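Local coordinates for protein 2-Cys peroxiredoxin (Plasmodium yoelii, PDB 2H01) that probably acts as a thiol-specific peroxidase that uses thioredoxin to reduce hydrogen peroxide and organic hydroperoxides to water and alcohols, at residues A[31-36]-A[127-132]; A[37-42]-A[70-75]; A[41-46]-A[80-85]; A[62-67]-A[153-158]. All blocks are in the same frame, centred on the assembly; numbering follows the deposited sequence.

Contact 1 of 4, residues A[31-36]-A[127-132]; sequences KKYVLL and IDKQGV
Val34 and Ile127 form an antiparallel, hydrogen-bonded pair in the central sheet of the thioredoxin fold, where strand 33-38 runs beside the end of strand 119-127, just before the turn into strand 133-138. Two backbone bonds close the pair, Val34 N to Ile127 O and Ile127 N to Val34 O, each 2.9 Å long. Their side chains share one face of the sheet, with Val34 CB 4.3 Å from Ile127 CB. Past this pair the two backbones are no longer bonded directly; a water lies 2.8 Å from Asp128 O and 3.0 Å from Lys32 O, placed to bridge them. On the side of Tyr33, Lys129 lies across the aromatic ring: its CG sits over the face, 3.5 Å from the Tyr33 ring centroid, and CD follows near the rim at CE1. The lysine chain bends at chi2, chi3 and chi4, which curls NZ round the ring to a weak hydrogen bond with Tyr33 OH. The stronger polar partner of that hydroxyl is Glu161 on helix 147-163. Asp128 to Gly131 make a type I turn, with Gly131 at positive phi (69°). Asp128 OD1 accepts from Gln130 N at 2.8 Å, an Asx turn, and also from Val132 N at 2.9 Å, the two donors arriving on opposite faces of the carboxylate.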
loop_
_atom_site.group_PDB
_atom_site.type_symbol
_atom_site.label_atom_id
_atom_site.label_comp_id
_atom_site.label_asym_id
_atom_site.label_seq_id
_atom_site.Cartn_x
_atom_site.Cartn_y
_atom_site.Cartn_z
ATOM N N LYS A 31 15.587 -1.380 3.321
ATOM C CA LYS A 31 15.494 0.062 3.486
ATOM C C LYS A 31 14.268 0.439 4.304
ATOM O O LYS A 31 14.383 1.022 5.378
ATOM C CB LYS A 31 15.425 0.770 2.124
ATOM C CG LYS A 31 16.633 0.536 1.222
ATOM C CD LYS A 31 17.907 1.058 1.862
ATOM C CE LYS A 31 19.142 0.524 1.154
ATOM N NZ LYS A 31 19.104 0.799 -0.311
ATOM N N LYS A 32 13.116 -0.011 3.823
ATOM C CA LYS A 32 11.811 0.445 4.257
ATOM C C LYS A 32 10.876 -0.748 4.407
ATOM O O LYS A 32 11.051 -1.747 3.734
ATOM C CB LYS A 32 11.245 1.370 3.195
ATOM C CG LYS A 32 11.084 2.779 3.632
ATOM C CD LYS A 32 12.411 3.477 3.781
ATOM C CE LYS A 32 12.188 4.943 4.019
ATOM N NZ LYS A 32 11.597 5.137 5.355
ATOM N N TYR A 33 9.857 -0.634 5.254
ATOM C CA TYR A 33 8.766 -1.595 5.200
ATOM C C TYR A 33 7.871 -0.943 4.149
ATOM O O TYR A 33 7.948 0.271 3.949
ATOM C CB TYR A 33 8.013 -1.661 6.534
ATOM C CG TYR A 33 8.812 -2.198 7.687
ATOM C CD1 TYR A 33 9.854 -1.454 8.245
ATOM C CD2 TYR A 33 8.515 -3.446 8.236
ATOM C CE1 TYR A 33 10.585 -1.936 9.329
ATOM C CE2 TYR A 33 9.232 -3.946 9.319
ATOM C CZ TYR A 33 10.268 -3.185 9.861
ATOM O OH TYR A 33 10.992 -3.672 10.917
ATOM N N VAL A 34 7.026 -1.718 3.481
ATOM C CA VAL A 34 6.165 -1.133 2.459
ATOM C C VAL A 34 4.693 -1.418 2.698
ATOM O O VAL A 34 4.326 -2.546 2.996
ATOM C CB VAL A 34 6.511 -1.668 1.046
ATOM C CG1 VAL A 34 5.585 -1.026 0.001
ATOM C CG2 VAL A 34 7.976 -1.380 0.717
ATOM N N LEU A 35 3.863 -0.380 2.589
ATOM C CA LEU A 35 2.421 -0.555 2.718
ATOM C C LEU A 35 1.883 -0.296 1.312
ATOM O O LEU A 35 1.747 0.856 0.886
ATOM C CB LEU A 35 1.795 0.439 3.708
ATOM C CG LEU A 35 0.362 0.183 4.246
ATOM C CD1 LEU A 35 -0.692 0.428 3.190
ATOM C CD2 LEU A 35 0.256 -1.231 4.752
ATOM N N LEU A 36 1.620 -1.375 0.584
ATOM C CA LEU A 36 1.085 -1.284 -0.768
ATOM C C LEU A 36 -0.426 -1.425 -0.671
ATOM O O LEU A 36 -0.922 -2.393 -0.083
ATOM C CB LEU A 36 1.636 -2.417 -1.644
ATOM C CG LEU A 36 1.000 -2.514 -3.046
ATOM C CD1 LEU A 36 1.431 -1.318 -3.888
ATOM C CD2 LEU A 36 1.402 -3.816 -3.735
ATOM N N ILE A 127 4.304 -5.391 3.720
ATOM C CA ILE A 127 5.510 -6.102 3.312
ATOM C C ILE A 127 6.706 -5.697 4.168
ATOM O O ILE A 127 6.899 -4.489 4.433
ATOM C CB ILE A 127 5.812 -5.841 1.824
ATOM C CG1 ILE A 127 4.552 -6.040 0.980
ATOM C CG2 ILE A 127 6.932 -6.751 1.342
ATOM C CD1 ILE A 127 4.675 -5.520 -0.434
ATOM N N ASP A 128 7.519 -6.596 4.738
ATOM C CA ASP A 128 8.668 -6.211 5.571
ATOM C C ASP A 128 9.872 -5.789 4.732
ATOM O O ASP A 128 9.802 -5.779 3.503
ATOM C CB ASP A 128 9.071 -7.328 6.549
ATOM C CG ASP A 128 9.549 -8.590 5.850
ATOM O OD1 ASP A 128 10.058 -8.518 4.710
ATOM O OD2 ASP A 128 9.426 -9.667 6.466
ATOM N N LYS A 129 10.987 -5.538 5.395
ATOM C CA LYS A 129 12.178 -5.015 4.759
ATOM C C LYS A 129 12.931 -6.076 3.953
ATOM O O LYS A 129 13.875 -5.785 3.239
ATOM C CB LYS A 129 13.076 -4.391 5.807
ATOM C CG LYS A 129 12.343 -3.496 6.754
ATOM C CD LYS A 129 13.225 -2.360 7.218
ATOM C CE LYS A 129 14.309 -2.833 8.163
ATOM N NZ LYS A 129 13.752 -3.471 9.363
ATOM N N GLN A 130 12.462 -7.309 4.061
ATOM C CA GLN A 130 13.037 -8.437 3.339
ATOM C C GLN A 130 12.040 -8.796 2.219
ATOM O O GLN A 130 12.167 -9.837 1.578
ATOM C CB GLN A 130 13.225 -9.650 4.267
ATOM C CG GLN A 130 14.487 -9.629 5.141
ATOM C CD GLN A 130 14.520 -8.487 6.153
ATOM O OE1 GLN A 130 13.635 -8.372 7.006
ATOM N NE2 GLN A 130 15.549 -7.641 6.067
ATOM N N GLY A 131 11.034 -7.940 2.008
ATOM C CA GLY A 131 10.045 -8.187 0.962
ATOM C C GLY A 131 9.082 -9.358 1.165
ATOM O O GLY A 131 8.566 -9.927 0.200
ATOM N N VAL A 132 8.832 -9.722 2.414
ATOM C CA VAL A 132 7.918 -10.815 2.742
ATOM C C VAL A 132 6.583 -10.201 3.174
ATOM O O VAL A 132 6.567 -9.252 3.962
ATOM C CB VAL A 132 8.473 -11.655 3.913
ATOM C CG1 VAL A 132 7.603 -12.902 4.136
ATOM C CG2 VAL A 132 9.930 -12.037 3.630
HETATM O O HOH W 1 10.850 -3.898 1.678
#

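Contact 2 of 4, residues A[37-42]-A[70-75]; sequences YFYPLD and GCSVDS
The Tyr37 ring lies flat over Gly70, whose CA is 3.4 Å from the ring centroid; with no side chain there, the ring can come this close to the backbone. One face of the Tyr39 ring is covered by Ser72 CB, 3.5 Å from its centroid, while Leu41 O and Asp42 OD1 lie in plane at its edge. The Phe38 ring meets Cys71 obliquely, a sulfur-aromatic contact with SG 3.5 Å from CE2. Tyr39 holds CG between its backbone N and carbonyl carbon (chi1 59°), which folds the ring over the neighbouring strand and brings OH to Asp42 OD1 at 2.8 Å. Asp74 OD2 is gripped by two donors: Asp42 N, above the carboxylate plane at 2.7 Å, and Ser72 OG, on the anti lone pair. Asp42 OD1 is also only 3.1 Å from Asp74 OD2, a close approach of like charges that Tyr39 OH and His79 on Asp42, and the donors to Asp74 OD2, would probably offset. Cys71 N to Tyr37 O and Tyr39 N to Cys71 O are the parallel ladder bonds, and a water joins Pro40 O to Val73 N. Strands 33-38 and 66-72 are the two parallel arms of a beta-alpha-beta unit: helix 49-56 packs on Tyr37 and Tyr39, helix 76-83 reaches Tyr39 and Ser72 through His79, and Phe38 touches Ala120 of strand 119-127.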
loop_
_atom_site.group_PDB
_atom_site.type_symbol
_atom_site.label_atom_id
_atom_site.label_comp_id
_atom_site.label_asym_id
_atom_site.label_seq_id
_atom_site.Cartn_x
_atom_site.Cartn_y
_atom_site.Cartn_z
ATOM N N TYR A 37 -1.163 -0.470 -1.238
ATOM C CA TYR A 37 -2.618 -0.539 -1.199
ATOM C C TYR A 37 -3.222 -0.345 -2.581
ATOM O O TYR A 37 -2.650 0.342 -3.427
ATOM C CB TYR A 37 -3.197 0.497 -0.215
ATOM C CG TYR A 37 -3.061 1.953 -0.629
ATOM C CD1 TYR A 37 -1.936 2.698 -0.288
ATOM C CD2 TYR A 37 -4.076 2.587 -1.345
ATOM C CE1 TYR A 37 -1.818 4.048 -0.638
ATOM C CE2 TYR A 37 -3.971 3.932 -1.713
ATOM C CZ TYR A 37 -2.841 4.655 -1.351
ATOM O OH TYR A 37 -2.752 5.981 -1.693
ATOM N N PHE A 38 -4.378 -0.960 -2.806
ATOM C CA PHE A 38 -5.060 -0.874 -4.095
ATOM C C PHE A 38 -6.431 -0.211 -4.044
ATOM O O PHE A 38 -7.180 -0.361 -3.083
ATOM C CB PHE A 38 -5.272 -2.270 -4.705
ATOM C CG PHE A 38 -4.012 -2.968 -5.114
ATOM C CD1 PHE A 38 -3.269 -3.693 -4.190
ATOM C CD2 PHE A 38 -3.565 -2.906 -6.432
ATOM C CE1 PHE A 38 -2.088 -4.355 -4.570
ATOM C CE2 PHE A 38 -2.387 -3.559 -6.827
ATOM C CZ PHE A 38 -1.649 -4.287 -5.888
ATOM N N TYR A 39 -6.757 0.532 -5.088
ATOM C CA TYR A 39 -8.077 1.132 -5.193
ATOM C C TYR A 39 -8.464 0.953 -6.667
ATOM O O TYR A 39 -7.601 0.841 -7.531
ATOM C CB TYR A 39 -8.079 2.603 -4.757
ATOM C CG TYR A 39 -7.161 3.523 -5.521
ATOM C CD1 TYR A 39 -5.800 3.589 -5.222
ATOM C CD2 TYR A 39 -7.658 4.341 -6.547
ATOM C CE1 TYR A 39 -4.957 4.442 -5.917
ATOM C CE2 TYR A 39 -6.824 5.196 -7.253
ATOM C CZ TYR A 39 -5.476 5.242 -6.931
ATOM O OH TYR A 39 -4.647 6.082 -7.620
ATOM N N PRO A 40 -9.768 0.887 -6.959
ATOM C CA PRO A 40 -10.275 0.709 -8.322
ATOM C C PRO A 40 -9.814 1.725 -9.368
ATOM O O PRO A 40 -9.087 1.395 -10.306
ATOM C CB PRO A 40 -11.796 0.760 -8.140
ATOM C CG PRO A 40 -12.007 0.296 -6.730
ATOM C CD PRO A 40 -10.879 0.979 -5.992
ATOM N N LEU A 41 -10.246 2.967 -9.192
ATOM C CA LEU A 41 -9.955 4.002 -10.170
ATOM C C LEU A 41 -9.797 5.409 -9.649
ATOM O O LEU A 41 -10.199 5.746 -8.538
ATOM C CB LEU A 41 -11.078 4.041 -11.206
ATOM C CG LEU A 41 -11.404 2.780 -11.996
ATOM C CD1 LEU A 41 -12.752 2.957 -12.681
ATOM C CD2 LEU A 41 -10.295 2.507 -13.006
ATOM N N ASP A 42 -9.226 6.226 -10.520
ATOM C CA ASP A 42 -9.011 7.639 -10.295
ATOM C C ASP A 42 -10.274 8.352 -10.790
ATOM O O ASP A 42 -11.042 7.793 -11.568
ATOM C CB ASP A 42 -7.834 8.113 -11.142
ATOM C CG ASP A 42 -6.485 7.763 -10.542
ATOM O OD1 ASP A 42 -6.377 6.814 -9.731
ATOM O OD2 ASP A 42 -5.523 8.453 -10.920
ATOM N N GLY A 70 0.422 3.718 -3.333
ATOM C CA GLY A 70 -0.964 3.590 -3.754
ATOM C C GLY A 70 -1.030 3.105 -5.192
ATOM O O GLY A 70 -0.392 3.669 -6.073
ATOM N N CYS A 71 -1.815 2.069 -5.446
ATOM C CA CYS A 71 -1.890 1.523 -6.788
ATOM C C CYS A 71 -3.301 1.354 -7.363
ATOM O O CYS A 71 -4.206 0.862 -6.686
ATOM C CB CYS A 71 -1.168 0.174 -6.794
ATOM S SG CYS A 71 -1.135 -0.725 -8.363
ATOM N N SER A 72 -3.476 1.793 -8.612
ATOM C CA SER A 72 -4.734 1.637 -9.352
ATOM C C SER A 72 -4.300 1.375 -10.792
ATOM O O SER A 72 -3.183 1.722 -11.185
ATOM C CB SER A 72 -5.616 2.889 -9.306
ATOM O OG SER A 72 -5.314 3.781 -10.364
ATOM N N VAL A 73 -5.170 0.765 -11.580
ATOM C CA VAL A 73 -4.816 0.453 -12.952
ATOM C C VAL A 73 -4.692 1.670 -13.887
ATOM O O VAL A 73 -4.363 1.511 -15.063
ATOM C CB VAL A 73 -5.817 -0.571 -13.545
ATOM C CG1 VAL A 73 -5.866 -1.817 -12.649
ATOM C CG2 VAL A 73 -7.185 0.050 -13.669
ATOM N N ASP A 74 -4.987 2.861 -13.373
ATOM C CA ASP A 74 -4.815 4.122 -14.097
ATOM C C ASP A 74 -3.365 4.417 -14.511
ATOM O O ASP A 74 -2.429 3.906 -13.920
ATOM C CB ASP A 74 -5.361 5.295 -13.267
ATOM C CG ASP A 74 -6.866 5.226 -13.035
ATOM O OD1 ASP A 74 -7.635 5.565 -13.932
ATOM O OD2 ASP A 74 -7.381 4.868 -11.969
ATOM N N SER A 75 -3.191 5.251 -15.527
ATOM C CA SER A 75 -1.848 5.609 -15.993
ATOM C C SER A 75 -1.239 6.670 -15.078
ATOM O O SER A 75 -1.942 7.266 -14.253
ATOM C CB SER A 75 -1.912 6.169 -17.419
ATOM O OG SER A 75 -2.600 7.411 -17.428
HETATM O O HOH W 2 -7.197 -0.504 -10.050
#

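Contact 3 of 4, residues A[41-46]-A[80-85]; sequences LDFTFV and LAWKKT
Asp42 and Phe43 pack on Trp82 within the active-site loop of the peroxiredoxin, the Pro-x-x-x-Thr-x-x-Cys segment that runs from Pro40 through Thr44 to Cys47, the predicted peroxidatic cysteine. The indole is the platform. Asp42 CA stands over its six-membered ring, 3.7 Å from the centroid, and Phe43 N lies on the same face, 3.3 Å from Trp82 CE2. Trp82 NE1 bonds Gly90 O, which helps fix the rotation of the indole. Trp82 CG is anti to the backbone N (chi1 -162°), extending the ring from helix 76-83 toward the loop. The Phe43 ring meets the five-membered ring obliquely, planes 44° apart and centroids 4.4 Å apart, with Trp82 CD1 over the phenyl face. Phe43 CZ also touches Ala81 CB, in the last turn of helix 76-83. The Trp82 side chain is about 8 Å from that of Cys47, through which the loop leads into helix 49-56. Thr44 OG1 accepts from Val46 N in an ST turn, just before Cys47. At the phenyl edge lies Thr85 OG1, 3.5 Å from Phe43 CE1, while this hydroxyl donates to Ala81 O at 2.7 Å.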
loop_
_atom_site.group_PDB
_atom_site.type_symbol
_atom_site.label_atom_id
_atom_site.label_comp_id
_atom_site.label_asym_id
_atom_site.label_seq_id
_atom_site.Cartn_x
_atom_site.Cartn_y
_atom_site.Cartn_z
ATOM N N LEU A 41 -10.246 2.967 -9.192
ATOM C CA LEU A 41 -9.955 4.002 -10.170
ATOM C C LEU A 41 -9.797 5.409 -9.649
ATOM O O LEU A 41 -10.199 5.746 -8.538
ATOM C CB LEU A 41 -11.078 4.041 -11.206
ATOM C CG LEU A 41 -11.404 2.780 -11.996
ATOM C CD1 LEU A 41 -12.752 2.957 -12.681
ATOM C CD2 LEU A 41 -10.295 2.507 -13.006
ATOM N N ASP A 42 -9.226 6.226 -10.520
ATOM C CA ASP A 42 -9.011 7.639 -10.295
ATOM C C ASP A 42 -10.274 8.352 -10.790
ATOM O O ASP A 42 -11.042 7.793 -11.568
ATOM C CB ASP A 42 -7.834 8.113 -11.142
ATOM C CG ASP A 42 -6.485 7.763 -10.542
ATOM O OD1 ASP A 42 -6.377 6.814 -9.731
ATOM O OD2 ASP A 42 -5.523 8.453 -10.920
ATOM N N PHE A 43 -10.484 9.583 -10.336
ATOM C CA PHE A 43 -11.618 10.389 -10.778
ATOM C C PHE A 43 -13.058 9.857 -10.662
ATOM O O PHE A 43 -13.939 10.411 -11.310
ATOM C CB PHE A 43 -11.380 10.817 -12.239
ATOM C CG PHE A 43 -10.327 11.895 -12.408
ATOM C CD1 PHE A 43 -10.533 13.179 -11.907
ATOM C CD2 PHE A 43 -9.151 11.634 -13.104
ATOM C CE1 PHE A 43 -9.580 14.190 -12.107
ATOM C CE2 PHE A 43 -8.192 12.635 -13.310
ATOM C CZ PHE A 43 -8.407 13.911 -12.814
ATOM N N THR A 44 -13.324 8.813 -9.873
ATOM C CA THR A 44 -14.708 8.322 -9.752
ATOM C C THR A 44 -15.494 9.251 -8.842
ATOM O O THR A 44 -14.958 10.236 -8.357
ATOM C CB THR A 44 -14.814 6.882 -9.151
ATOM O OG1 THR A 44 -14.491 6.914 -7.752
ATOM C CG2 THR A 44 -13.886 5.908 -9.892
ATOM N N PHE A 45 -16.762 8.932 -8.599
ATOM C CA PHE A 45 -17.600 9.773 -7.742
ATOM C C PHE A 45 -17.670 9.267 -6.306
ATOM O O PHE A 45 -18.436 9.770 -5.487
ATOM C CB PHE A 45 -19.006 9.909 -8.337
ATOM C CG PHE A 45 -19.025 10.585 -9.689
ATOM C CD1 PHE A 45 -18.198 11.680 -9.945
ATOM C CD2 PHE A 45 -19.864 10.134 -10.697
ATOM C CE1 PHE A 45 -18.206 12.310 -11.182
ATOM C CE2 PHE A 45 -19.883 10.758 -11.946
ATOM C CZ PHE A 45 -19.052 11.850 -12.191
ATOM N N VAL A 46 -16.867 8.254 -6.015
ATOM C CA VAL A 46 -16.777 7.696 -4.673
ATOM C C VAL A 46 -15.577 8.400 -4.061
ATOM O O VAL A 46 -14.490 8.360 -4.639
ATOM C CB VAL A 46 -16.493 6.185 -4.725
ATOM C CG1 VAL A 46 -16.294 5.634 -3.308
ATOM C CG2 VAL A 46 -17.647 5.465 -5.441
ATOM N N LEU A 80 -1.347 12.081 -12.056
ATOM C CA LEU A 80 -0.881 13.464 -11.987
ATOM C C LEU A 80 -2.053 14.440 -12.094
ATOM O O LEU A 80 -2.200 15.346 -11.268
ATOM C CB LEU A 80 0.127 13.740 -13.104
ATOM C CG LEU A 80 0.634 15.181 -13.181
ATOM C CD1 LEU A 80 1.281 15.557 -11.842
ATOM C CD2 LEU A 80 1.634 15.326 -14.334
ATOM N N ALA A 81 -2.885 14.240 -13.114
ATOM C CA ALA A 81 -4.046 15.085 -13.337
ATOM C C ALA A 81 -5.003 15.031 -12.149
ATOM O O ALA A 81 -5.691 16.011 -11.860
ATOM C CB ALA A 81 -4.774 14.651 -14.612
ATOM N N TRP A 82 -5.046 13.891 -11.463
ATOM C CA TRP A 82 -5.933 13.740 -10.313
ATOM C C TRP A 82 -5.368 14.464 -9.094
ATOM O O TRP A 82 -6.117 14.929 -8.239
ATOM C CB TRP A 82 -6.139 12.262 -9.990
ATOM C CG TRP A 82 -7.330 11.981 -9.135
ATOM C CD1 TRP A 82 -8.479 12.707 -9.072
ATOM C CD2 TRP A 82 -7.546 10.818 -8.327
ATOM N NE1 TRP A 82 -9.407 12.069 -8.282
ATOM C CE2 TRP A 82 -8.860 10.905 -7.812
ATOM C CE3 TRP A 82 -6.758 9.708 -7.993
ATOM C CZ2 TRP A 82 -9.407 9.923 -6.981
ATOM C CZ3 TRP A 82 -7.299 8.731 -7.169
ATOM C CH2 TRP A 82 -8.615 8.844 -6.672
ATOM N N LYS A 83 -4.042 14.549 -9.016
ATOM C CA LYS A 83 -3.395 15.246 -7.914
ATOM C C LYS A 83 -3.554 16.755 -8.122
ATOM O O LYS A 83 -3.611 17.517 -7.159
ATOM C CB LYS A 83 -1.902 14.890 -7.838
ATOM C CG LYS A 83 -1.609 13.455 -7.407
ATOM C CD LYS A 83 -0.121 13.223 -7.198
ATOM C CE LYS A 83 0.426 14.116 -6.096
ATOM N NZ LYS A 83 1.843 13.824 -5.764
ATOM N N LYS A 84 -3.617 17.180 -9.384
ATOM C CA LYS A 84 -3.777 18.599 -9.695
ATOM C C LYS A 84 -5.232 19.040 -9.609
ATOM O O LYS A 84 -5.563 20.171 -9.971
ATOM C CB LYS A 84 -3.229 18.910 -11.087
ATOM C CG LYS A 84 -1.723 18.967 -11.132
ATOM C CD LYS A 84 -1.230 19.165 -12.540
ATOM C CE LYS A 84 0.276 19.285 -12.551
ATOM N NZ LYS A 84 0.803 19.104 -13.939
ATOM N N THR A 85 -6.088 18.140 -9.126
ATOM C CA THR A 85 -7.517 18.418 -8.974
ATOM C C THR A 85 -7.858 18.525 -7.486
ATOM O O THR A 85 -7.743 17.550 -6.738
ATOM C CB THR A 85 -8.378 17.302 -9.615
ATOM O OG1 THR A 85 -8.023 17.159 -10.998
ATOM C CG2 THR A 85 -9.858 17.646 -9.514
#

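Contact 4 of 4, residues A[62-67]-A[153-158]; sequences KERNVE and LIDALQ
Arg64 and Asp155 form a salt bridge, with NE of the arginine 2.8 Å from OD2 of the aspartate. The acceptor lies almost in the guanidinium plane, whereas the carboxylate is turned 35° against it, and OD2 is met on its syn side; a single N-H, rather than a paired fork, carries the bond. The extended chain from CG to NE carries NE across to helix 147-163, and NH1 turns back to Ser60 O of helix 58-63. A second bond reaches the backbone: Gln158 NE2 donates to Arg64 O at 2.9 Å, nearly straight (166°) and in the carbonyl plane. Gln158, its chain extended beyond CG, lies one helical turn past Ile154. Beneath these polar links is a small apolar contact, where Val66 and Ile154 meet tip to tip, CG2 to CG2 at 3.9 Å. Arg64 CD also rests against Ile154 CG2, at 4.2 Å. Phe61 of helix 58-63 touches both Val66 and Ile154, extending the apolar layer. A Schellman motif ends helix 58-63, with Asn65 at positive phi as C-prime, Val66 N bonded to Phe61 O and Asn65 N to Lys62 O. Helix 147-163 packs across this helix-to-strand junction as one of the helices flanking the sheet of a thioredoxin fold.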
loop_
_atom_site.group_PDB
_atom_site.type_symbol
_atom_site.label_atom_id
_atom_site.label_comp_id
_atom_site.label_asym_id
_atom_site.label_seq_id
_atom_site.Cartn_x
_atom_site.Cartn_y
_atom_site.Cartn_z
ATOM N N LYS A 62 6.144 7.339 8.222
ATOM C CA LYS A 62 7.565 7.641 8.118
ATOM C C LYS A 62 8.271 7.334 9.441
ATOM O O LYS A 62 9.374 6.796 9.454
ATOM C CB LYS A 62 7.787 9.118 7.747
ATOM C CG LYS A 62 7.438 9.457 6.310
ATOM C CD LYS A 62 7.724 10.923 5.966
ATOM C CE LYS A 62 7.328 11.225 4.514
ATOM N NZ LYS A 62 7.528 12.653 4.147
ATOM N N GLU A 63 7.623 7.685 10.550
ATOM C CA GLU A 63 8.184 7.461 11.882
ATOM C C GLU A 63 8.459 5.988 12.128
ATOM O O GLU A 63 9.359 5.636 12.895
ATOM C CB GLU A 63 7.228 7.993 12.962
ATOM C CG GLU A 63 7.105 9.508 12.976
ATOM C CD GLU A 63 5.895 10.016 13.748
ATOM O OE1 GLU A 63 5.057 9.191 14.180
ATOM O OE2 GLU A 63 5.775 11.251 13.904
ATOM N N ARG A 64 7.685 5.126 11.474
ATOM C CA ARG A 64 7.847 3.684 11.646
ATOM C C ARG A 64 8.601 3.095 10.477
ATOM O O ARG A 64 8.631 1.875 10.286
ATOM C CB ARG A 64 6.471 3.018 11.806
ATOM C CG ARG A 64 5.685 3.586 12.991
ATOM C CD ARG A 64 4.286 3.001 13.108
ATOM N NE ARG A 64 3.682 3.341 14.400
ATOM C CZ ARG A 64 3.230 4.550 14.743
ATOM N NH1 ARG A 64 3.294 5.566 13.894
ATOM N NH2 ARG A 64 2.721 4.744 15.952
ATOM N N ASN A 65 9.206 3.982 9.694
ATOM C CA ASN A 65 10.009 3.608 8.537
ATOM C C ASN A 65 9.224 2.789 7.503
ATOM O O ASN A 65 9.708 1.773 6.993
ATOM C CB ASN A 65 11.249 2.841 9.013
ATOM C CG ASN A 65 12.379 2.877 8.005
ATOM O OD1 ASN A 65 12.444 3.772 7.161
ATOM N ND2 ASN A 65 13.288 1.908 8.097
ATOM N N VAL A 66 8.015 3.259 7.201
ATOM C CA VAL A 66 7.132 2.611 6.234
ATOM C C VAL A 66 6.907 3.494 5.013
ATOM O O VAL A 66 6.569 4.674 5.137
ATOM C CB VAL A 66 5.754 2.306 6.838
ATOM C CG1 VAL A 66 4.830 1.758 5.752
ATOM C CG2 VAL A 66 5.890 1.309 7.975
ATOM N N GLU A 67 7.079 2.897 3.840
ATOM C CA GLU A 67 6.901 3.576 2.561
ATOM C C GLU A 67 5.503 3.279 2.013
ATOM O O GLU A 67 5.138 2.121 1.816
ATOM C CB GLU A 67 7.963 3.080 1.571
ATOM C CG GLU A 67 7.958 3.769 0.207
ATOM C CD GLU A 67 8.482 5.189 0.261
ATOM O OE1 GLU A 67 9.343 5.491 1.125
ATOM O OE2 GLU A 67 8.045 6.001 -0.574
ATOM N N LEU A 153 -0.816 -2.927 13.373
ATOM C CA LEU A 153 -0.238 -4.185 12.888
ATOM C C LEU A 153 1.255 -3.972 12.668
ATOM O O LEU A 153 2.078 -4.828 12.997
ATOM C CB LEU A 153 -0.906 -4.623 11.576
ATOM C CG LEU A 153 -2.364 -5.054 11.768
ATOM C CD1 LEU A 153 -3.014 -5.356 10.424
ATOM C CD2 LEU A 153 -2.406 -6.278 12.702
ATOM N N ILE A 154 1.626 -2.908 11.979
ATOM C CA ILE A 154 3.000 -2.418 11.998
ATOM C C ILE A 154 3.508 -2.253 13.427
ATOM O O ILE A 154 4.575 -2.712 13.788
ATOM C CB ILE A 154 3.106 -1.080 11.242
ATOM C CG1 ILE A 154 2.407 -1.178 9.884
ATOM C CG2 ILE A 154 4.563 -0.682 11.068
ATOM C CD1 ILE A 154 2.199 0.158 9.207
ATOM N N ASP A 155 3.120 -1.886 14.249
ATOM C CA ASP A 155 3.773 -1.878 15.560
ATOM C C ASP A 155 3.944 -3.301 16.062
ATOM O O ASP A 155 4.991 -3.660 16.594
ATOM C CB ASP A 155 2.966 -1.067 16.588
ATOM C CG ASP A 155 3.073 0.428 16.369
ATOM O OD1 ASP A 155 2.225 1.174 16.898
ATOM O OD2 ASP A 155 4.010 0.869 15.669
ATOM N N ALA A 156 2.909 -4.116 15.896
ATOM C CA ALA A 156 2.984 -5.502 16.333
ATOM C C ALA A 156 4.061 -6.230 15.509
ATOM O O ALA A 156 4.877 -6.986 16.056
ATOM C CB ALA A 156 1.622 -6.188 16.163
ATOM N N LEU A 157 4.063 -6.006 14.197
ATOM C CA LEU A 157 5.057 -6.661 13.353
ATOM C C LEU A 157 6.465 -6.310 13.854
ATOM O O LEU A 157 7.268 -7.202 14.141
ATOM C CB LEU A 157 4.905 -6.234 11.886
ATOM C CG LEU A 157 6.017 -6.662 10.907
ATOM C CD1 LEU A 157 6.152 -8.196 10.881
ATOM C CD2 LEU A 157 5.680 -6.146 9.492
ATOM N N GLN A 158 6.748 -5.016 13.979
ATOM C CA GLN A 158 8.060 -4.594 14.433
ATOM C C GLN A 158 8.377 -5.090 15.841
ATOM O O GLN A 158 9.535 -5.337 16.152
ATOM C CB GLN A 158 8.195 -3.070 14.317
ATOM C CG GLN A 158 7.899 -2.613 12.879
ATOM C CD GLN A 158 8.131 -1.139 12.626
ATOM O OE1 GLN A 158 8.048 -0.312 13.531
ATOM N NE2 GLN A 158 8.404 -0.799 11.367
#

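How the contacts relate
Contacts 1, 2 and 4 share one mixed sheet, in which strands 33-38 and 66-72 are neighbours. Contact 1 lies at the start of strand 33-38 and contact 2 at its end, centres about 19 Å apart on opposite sides of the chain centre. Contact 4 touches contact 1 (centres about 9 Å apart): Tyr33 O meets Glu67 N at 2.8 Å. Contact 3 shares Leu41 and Asp42 with contact 2 (centres about 10 Å apart) and adds helix 76-83. The first segments of contacts 1, 2 and 3 follow or overlap along the chain, leading from the end beside helix 147-163 toward the loop carrying Cys47; segment 62-67 comes next, just before 70-75 on strand 66-72.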